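Long-range contact in beta-fructofuranosidase (Bifidobacterium adolescentis, PDB 6NOB), which probably hydrolyses terminal beta-fructofuranosidic bonds, such as that of sucrose, as a glycoside hydrolase of family 32: residues 11-25 against 71-83. Numbering follows the deposited sequence.
Sequences TGGYRQLDLFAERCG and GLVVRFGYLSECD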
loop_
_atom_site.group_PDB
_atom_site.type_symbol
_atom_site.label_atom_id
_atom_site.label_comp_id
_atom_site.label_asym_id
_atom_site.label_seq_id
_atom_site.Cartn_x
_atom_site.Cartn_y
_atom_site.Cartn_z
ATOM N N THR A 11 -27.101 -9.052 -16.109
ATOM C CA THR A 11 -26.785 -7.675 -15.750
ATOM C C THR A 11 -27.395 -7.251 -14.421
ATOM O O THR A 11 -26.830 -6.391 -13.736
ATOM C CB THR A 11 -27.244 -6.725 -16.858
ATOM O OG1 THR A 11 -28.651 -6.887 -17.081
ATOM C CG2 THR A 11 -26.494 -7.017 -18.149
ATOM N N GLY A 12 -28.530 -7.827 -14.040
ATOM C CA GLY A 12 -29.174 -7.402 -12.808
ATOM C C GLY A 12 -29.563 -5.938 -12.880
ATOM O O GLY A 12 -30.163 -5.477 -13.858
ATOM N N GLY A 13 -29.212 -5.188 -11.839
ATOM C CA GLY A 13 -29.482 -3.768 -11.799
ATOM C C GLY A 13 -28.410 -2.894 -12.399
ATOM O O GLY A 13 -28.513 -1.665 -12.329
ATOM N N TYR A 14 -27.382 -3.487 -12.997
ATOM C CA TYR A 14 -26.265 -2.735 -13.546
ATOM C C TYR A 14 -26.561 -2.290 -14.973
ATOM O O TYR A 14 -27.325 -2.930 -15.700
ATOM C CB TYR A 14 -24.984 -3.570 -13.496
ATOM C CG TYR A 14 -24.490 -3.782 -12.082
ATOM C CD1 TYR A 14 -24.990 -4.812 -11.295
ATOM C CD2 TYR A 14 -23.549 -2.932 -11.526
ATOM C CE1 TYR A 14 -24.547 -4.997 -9.997
ATOM C CE2 TYR A 14 -23.101 -3.107 -10.232
ATOM C CZ TYR A 14 -23.602 -4.139 -9.471
ATOM O OH TYR A 14 -23.156 -4.310 -8.182
ATOM N N ARG A 15 -25.950 -1.171 -15.364
ATOM C CA ARG A 15 -26.209 -0.548 -16.654
ATOM C C ARG A 15 -24.987 -0.489 -17.556
ATOM O O ARG A 15 -25.101 -0.024 -18.696
ATOM C CB ARG A 15 -26.743 0.879 -16.462
ATOM C CG ARG A 15 -27.986 0.992 -15.597
ATOM C CD ARG A 15 -28.352 2.454 -15.396
ATOM N NE ARG A 15 -29.605 2.624 -14.672
ATOM C CZ ARG A 15 -29.699 2.724 -13.349
ATOM N NH1 ARG A 15 -28.606 2.666 -12.599
ATOM N NH2 ARG A 15 -30.885 2.883 -12.777
ATOM N N GLN A 16 -23.828 -0.943 -17.088
ATOM C CA GLN A 16 -22.584 -0.719 -17.806
ATOM C C GLN A 16 -21.658 -1.906 -17.599
ATOM O O GLN A 16 -21.568 -2.447 -16.493
ATOM C CB GLN A 16 -21.923 0.576 -17.329
ATOM C CG GLN A 16 -20.645 0.951 -18.041
ATOM C CD GLN A 16 -20.114 2.289 -17.568
ATOM O OE1 GLN A 16 -20.805 3.305 -17.649
ATOM N NE2 GLN A 16 -18.890 2.295 -17.053
ATOM N N LEU A 17 -20.973 -2.307 -18.668
ATOM C CA LEU A 17 -20.020 -3.409 -18.640
ATOM C C LEU A 17 -18.644 -2.868 -18.992
ATOM O O LEU A 17 -18.448 -2.323 -20.085
ATOM C CB LEU A 17 -20.428 -4.519 -19.612
ATOM C CG LEU A 17 -19.440 -5.674 -19.790
ATOM C CD1 LEU A 17 -19.288 -6.469 -18.499
ATOM C CD2 LEU A 17 -19.879 -6.578 -20.930
ATOM N N ASP A 18 -17.695 -3.015 -18.073
ATOM C CA ASP A 18 -16.341 -2.509 -18.246
ATOM C C ASP A 18 -15.393 -3.664 -18.539
ATOM O O ASP A 18 -15.372 -4.656 -17.805
ATOM C CB ASP A 18 -15.883 -1.747 -17.002
ATOM C CG ASP A 18 -16.565 -0.402 -16.860
ATOM O OD1 ASP A 18 -17.740 -0.368 -16.435
ATOM O OD2 ASP A 18 -15.922 0.622 -17.172
ATOM N N LEU A 19 -14.616 -3.535 -19.612
ATOM C CA LEU A 19 -13.668 -4.564 -20.020
ATOM C C LEU A 19 -12.316 -3.926 -20.296
ATOM O O LEU A 19 -12.230 -2.944 -21.039
ATOM C CB LEU A 19 -14.160 -5.310 -21.266
ATOM C CG LEU A 19 -15.560 -5.921 -21.202
ATOM C CD1 LEU A 19 -15.924 -6.550 -22.535
ATOM C CD2 LEU A 19 -15.658 -6.947 -20.081
ATOM N N PHE A 20 -11.266 -4.487 -19.700
ATOM C CA PHE A 20 -9.891 -4.049 -19.937
ATOM C C PHE A 20 -9.243 -5.076 -20.860
ATOM O O PHE A 20 -8.862 -6.167 -20.428
ATOM C CB PHE A 20 -9.139 -3.893 -18.620
ATOM C CG PHE A 20 -9.676 -2.792 -17.748
ATOM C CD1 PHE A 20 -10.806 -2.992 -16.970
ATOM C CD2 PHE A 20 -9.061 -1.551 -17.718
ATOM C CE1 PHE A 20 -11.308 -1.978 -16.174
ATOM C CE2 PHE A 20 -9.558 -0.532 -16.923
ATOM C CZ PHE A 20 -10.685 -0.746 -16.153
ATOM N N ALA A 21 -9.129 -4.723 -22.136
ATOM C CA ALA A 21 -8.765 -5.663 -23.185
ATOM C C ALA A 21 -7.375 -5.370 -23.736
ATOM O O ALA A 21 -6.943 -4.216 -23.813
ATOM C CB ALA A 21 -9.786 -5.624 -24.325
ATOM N N GLU A 22 -6.687 -6.438 -24.128
ATOM C CA GLU A 22 -5.365 -6.365 -24.732
ATOM C C GLU A 22 -5.457 -6.875 -26.161
ATOM O O GLU A 22 -6.035 -7.940 -26.404
ATOM C CB GLU A 22 -4.352 -7.195 -23.935
ATOM C CG GLU A 22 -2.897 -6.953 -24.301
ATOM C CD GLU A 22 -1.942 -7.606 -23.319
ATOM O OE1 GLU A 22 -2.401 -8.056 -22.247
ATOM O OE2 GLU A 22 -0.732 -7.673 -23.620
ATOM N N ARG A 23 -4.901 -6.114 -27.102
ATOM C CA ARG A 23 -4.874 -6.558 -28.488
ATOM C C ARG A 23 -4.027 -7.818 -28.615
ATOM O O ARG A 23 -2.882 -7.859 -28.157
ATOM C CB ARG A 23 -4.323 -5.456 -29.392
ATOM C CG ARG A 23 -4.339 -5.812 -30.867
ATOM C CD ARG A 23 -3.734 -4.709 -31.721
ATOM N NE ARG A 23 -4.487 -3.460 -31.638
ATOM C CZ ARG A 23 -5.567 -3.189 -32.365
ATOM N NH1 ARG A 23 -6.030 -4.082 -33.229
ATOM N NH2 ARG A 23 -6.188 -2.026 -32.228
ATOM N N CYS A 24 -4.600 -8.853 -29.229
ATOM C CA CYS A 24 -3.931 -10.134 -29.405
ATOM C C CYS A 24 -3.617 -10.467 -30.853
ATOM O O CYS A 24 -2.665 -11.206 -31.113
ATOM C CB CYS A 24 -4.786 -11.264 -28.811
ATOM S SG CYS A 24 -3.864 -12.740 -28.325
ATOM N N GLY A 25 -4.397 -9.942 -31.802
ATOM C CA GLY A 25 -4.203 -10.200 -33.203
ATOM C C GLY A 25 -3.628 -9.011 -33.946
ATOM O O GLY A 25 -3.109 -8.056 -33.354
ATOM N N GLY A 71 -9.976 -10.821 -31.789
ATOM C CA GLY A 71 -8.806 -9.999 -31.979
ATOM C C GLY A 71 -8.266 -9.367 -30.719
ATOM O O GLY A 71 -7.323 -8.570 -30.799
ATOM N N LEU A 72 -8.837 -9.688 -29.560
ATOM C CA LEU A 72 -8.356 -9.155 -28.296
ATOM C C LEU A 72 -8.617 -10.181 -27.204
ATOM O O LEU A 72 -9.260 -11.208 -27.426
ATOM C CB LEU A 72 -9.016 -7.810 -27.967
ATOM C CG LEU A 72 -10.545 -7.726 -27.968
ATOM C CD1 LEU A 72 -11.140 -8.164 -26.637
ATOM C CD2 LEU A 72 -10.990 -6.314 -28.311
ATOM N N VAL A 73 -8.113 -9.884 -26.009
ATOM C CA VAL A 73 -8.292 -10.739 -24.843
ATOM C C VAL A 73 -8.519 -9.845 -23.630
ATOM O O VAL A 73 -7.820 -8.841 -23.449
ATOM C CB VAL A 73 -7.085 -11.678 -24.634
ATOM C CG1 VAL A 73 -5.781 -10.888 -24.619
ATOM C CG2 VAL A 73 -7.239 -12.481 -23.357
ATOM N N VAL A 74 -9.508 -10.191 -22.816
ATOM C CA VAL A 74 -9.870 -9.397 -21.649
ATOM C C VAL A 74 -9.138 -9.945 -20.433
ATOM O O VAL A 74 -9.100 -11.161 -20.214
ATOM C CB VAL A 74 -11.392 -9.406 -21.432
ATOM C CG1 VAL A 74 -11.762 -8.604 -20.196
ATOM C CG2 VAL A 74 -12.105 -8.855 -22.660
ATOM N N ARG A 75 -8.542 -9.047 -19.644
ATOM C CA ARG A 75 -7.840 -9.423 -18.426
ATOM C C ARG A 75 -8.576 -9.035 -17.155
ATOM O O ARG A 75 -8.241 -9.552 -16.085
ATOM C CB ARG A 75 -6.445 -8.781 -18.393
ATOM C CG ARG A 75 -5.588 -9.091 -19.604
ATOM C CD ARG A 75 -5.324 -10.581 -19.727
ATOM N NE ARG A 75 -4.438 -10.880 -20.845
ATOM C CZ ARG A 75 -4.236 -12.100 -21.330
ATOM N NH1 ARG A 75 -4.861 -13.143 -20.796
ATOM N NH2 ARG A 75 -3.411 -12.276 -22.352
ATOM N N PHE A 76 -9.569 -8.155 -17.247
ATOM C CA PHE A 76 -10.202 -7.559 -16.082
ATOM C C PHE A 76 -11.525 -6.958 -16.529
ATOM O O PHE A 76 -11.596 -6.331 -17.589
ATOM C CB PHE A 76 -9.295 -6.488 -15.463
ATOM C CG PHE A 76 -9.579 -6.194 -14.015
ATOM C CD1 PHE A 76 -9.075 -7.012 -13.016
ATOM C CD2 PHE A 76 -10.318 -5.078 -13.653
ATOM C CE1 PHE A 76 -9.323 -6.736 -11.681
ATOM C CE2 PHE A 76 -10.567 -4.795 -12.320
ATOM C CZ PHE A 76 -10.069 -5.624 -11.333
ATOM N N GLY A 77 -12.567 -7.159 -15.728
ATOM C CA GLY A 77 -13.877 -6.654 -16.090
ATOM C C GLY A 77 -14.806 -6.591 -14.900
ATOM O O GLY A 77 -14.581 -7.244 -13.876
ATOM N N TYR A 78 -15.861 -5.791 -15.046
ATOM C CA TYR A 78 -16.869 -5.689 -14.000
ATOM C C TYR A 78 -18.107 -4.994 -14.547
ATOM O O TYR A 78 -18.030 -4.230 -15.514
ATOM C CB TYR A 78 -16.338 -4.930 -12.774
ATOM C CG TYR A 78 -15.671 -3.607 -13.082
ATOM C CD1 TYR A 78 -16.425 -2.458 -13.284
ATOM C CD2 TYR A 78 -14.287 -3.501 -13.146
ATOM C CE1 TYR A 78 -15.823 -1.244 -13.556
ATOM C CE2 TYR A 78 -13.673 -2.288 -13.420
ATOM C CZ TYR A 78 -14.448 -1.163 -13.623
ATOM O OH TYR A 78 -13.853 0.048 -13.893
ATOM N N LEU A 79 -19.246 -5.282 -13.920
ATOM C CA LEU A 79 -20.471 -4.520 -14.117
ATOM C C LEU A 79 -20.477 -3.322 -13.177
ATOM O O LEU A 79 -19.988 -3.398 -12.048
ATOM C CB LEU A 79 -21.705 -5.385 -13.851
ATOM C CG LEU A 79 -22.070 -6.461 -14.872
ATOM C CD1 LEU A 79 -23.121 -7.394 -14.294
ATOM C CD2 LEU A 79 -22.560 -5.829 -16.167
ATOM N N SER A 80 -21.044 -2.212 -13.646
ATOM C CA SER A 80 -21.023 -0.981 -12.869
ATOM C C SER A 80 -22.244 -0.139 -13.224
ATOM O O SER A 80 -23.100 -0.546 -14.017
ATOM C CB SER A 80 -19.714 -0.214 -13.102
ATOM O OG SER A 80 -19.721 1.033 -12.433
ATOM N N GLU A 81 -22.321 1.043 -12.605
ATOM C CA GLU A 81 -23.376 2.030 -12.855
ATOM C C GLU A 81 -24.757 1.509 -12.458
ATOM O O GLU A 81 -25.752 1.749 -13.144
ATOM C CB GLU A 81 -23.368 2.500 -14.310
ATOM C CG GLU A 81 -22.147 3.331 -14.669
ATOM C CD GLU A 81 -21.910 4.475 -13.698
ATOM O OE1 GLU A 81 -20.751 4.664 -13.274
ATOM O OE2 GLU A 81 -22.881 5.185 -13.360
ATOM N N CYS A 82 -24.820 0.802 -11.339
ATOM C CA CYS A 82 -26.091 0.471 -10.720
ATOM C C CYS A 82 -26.577 1.644 -9.869
ATOM O O CYS A 82 -25.906 2.671 -9.739
ATOM C CB CYS A 82 -25.948 -0.808 -9.895
ATOM S SG CYS A 82 -24.916 -0.638 -8.426
ATOM N N ASP A 83 -27.778 1.502 -9.317
ATOM C CA ASP A 83 -28.239 2.456 -8.320
ATOM C C ASP A 83 -27.411 2.300 -7.053
ATOM O O ASP A 83 -27.077 1.183 -6.646
ATOM C CB ASP A 83 -29.723 2.248 -8.013
ATOM C CG ASP A 83 -30.629 2.739 -9.128
ATOM O OD1 ASP A 83 -30.127 3.422 -10.044
ATOM O OD2 ASP A 83 -31.845 2.440 -9.082
HETATM O O HOH W 1 -29.660 -0.260 -10.083
HETATM O O HOH W 2 -15.290 2.212 -15.098
#
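Backbone O of G71 accepts the N-H of C24, opening an antiparallel ladder between strands 16-23 and 72-80, the two central strands of a four-stranded sheet in an N-terminal beta-sandwich. L72 CD1 lies 3.7 Å from A21 CB, on the face turned to strand 64-70, where V67 meets L17 and L19. V73 and E22 exchange backbone bonds, and R75, whose NH1 is hydrogen-bonded to N96, reaches E22 OE1 with NE in a long salt bridge. On the opposite face from L72, which also carries V73 and E22, F76 directs its edge at the face of the F20 ring in an offset edge-to-face pair, planes at 70°, while H54 stacks on F20. G77 CA makes a close CA-H...O contact with D18 O, 3.0 Å. Y78 CG stands between its backbone N and carbonyl carbon (chi1 50°), which brings the ring beneath D18: D18 CB rides over one ring face, 3.8 Å from the centroid. D18 OD2, bonded to H54, and Y78 OH, bonded to V176, share a water. L79 CB approaches the Y14 ring off-centre, 4.1 Å from its centroid. S80 faces both R15 and Q16 in a classic beta bulge, its O taking the R15 N-H and, weakly, that of Q16. E81 CG lies against Q16 OE1, and backbone O of E81 accepts a hydrogen bond from R15 NH1. C82 lays CB over a face of the Y14 ring, SG standing obliquely. Finally, R15 grips D83 end-on: NH1 (3.1 Å) and NH2 (2.9 Å) both meet OD1 from above the same face of the carboxylate.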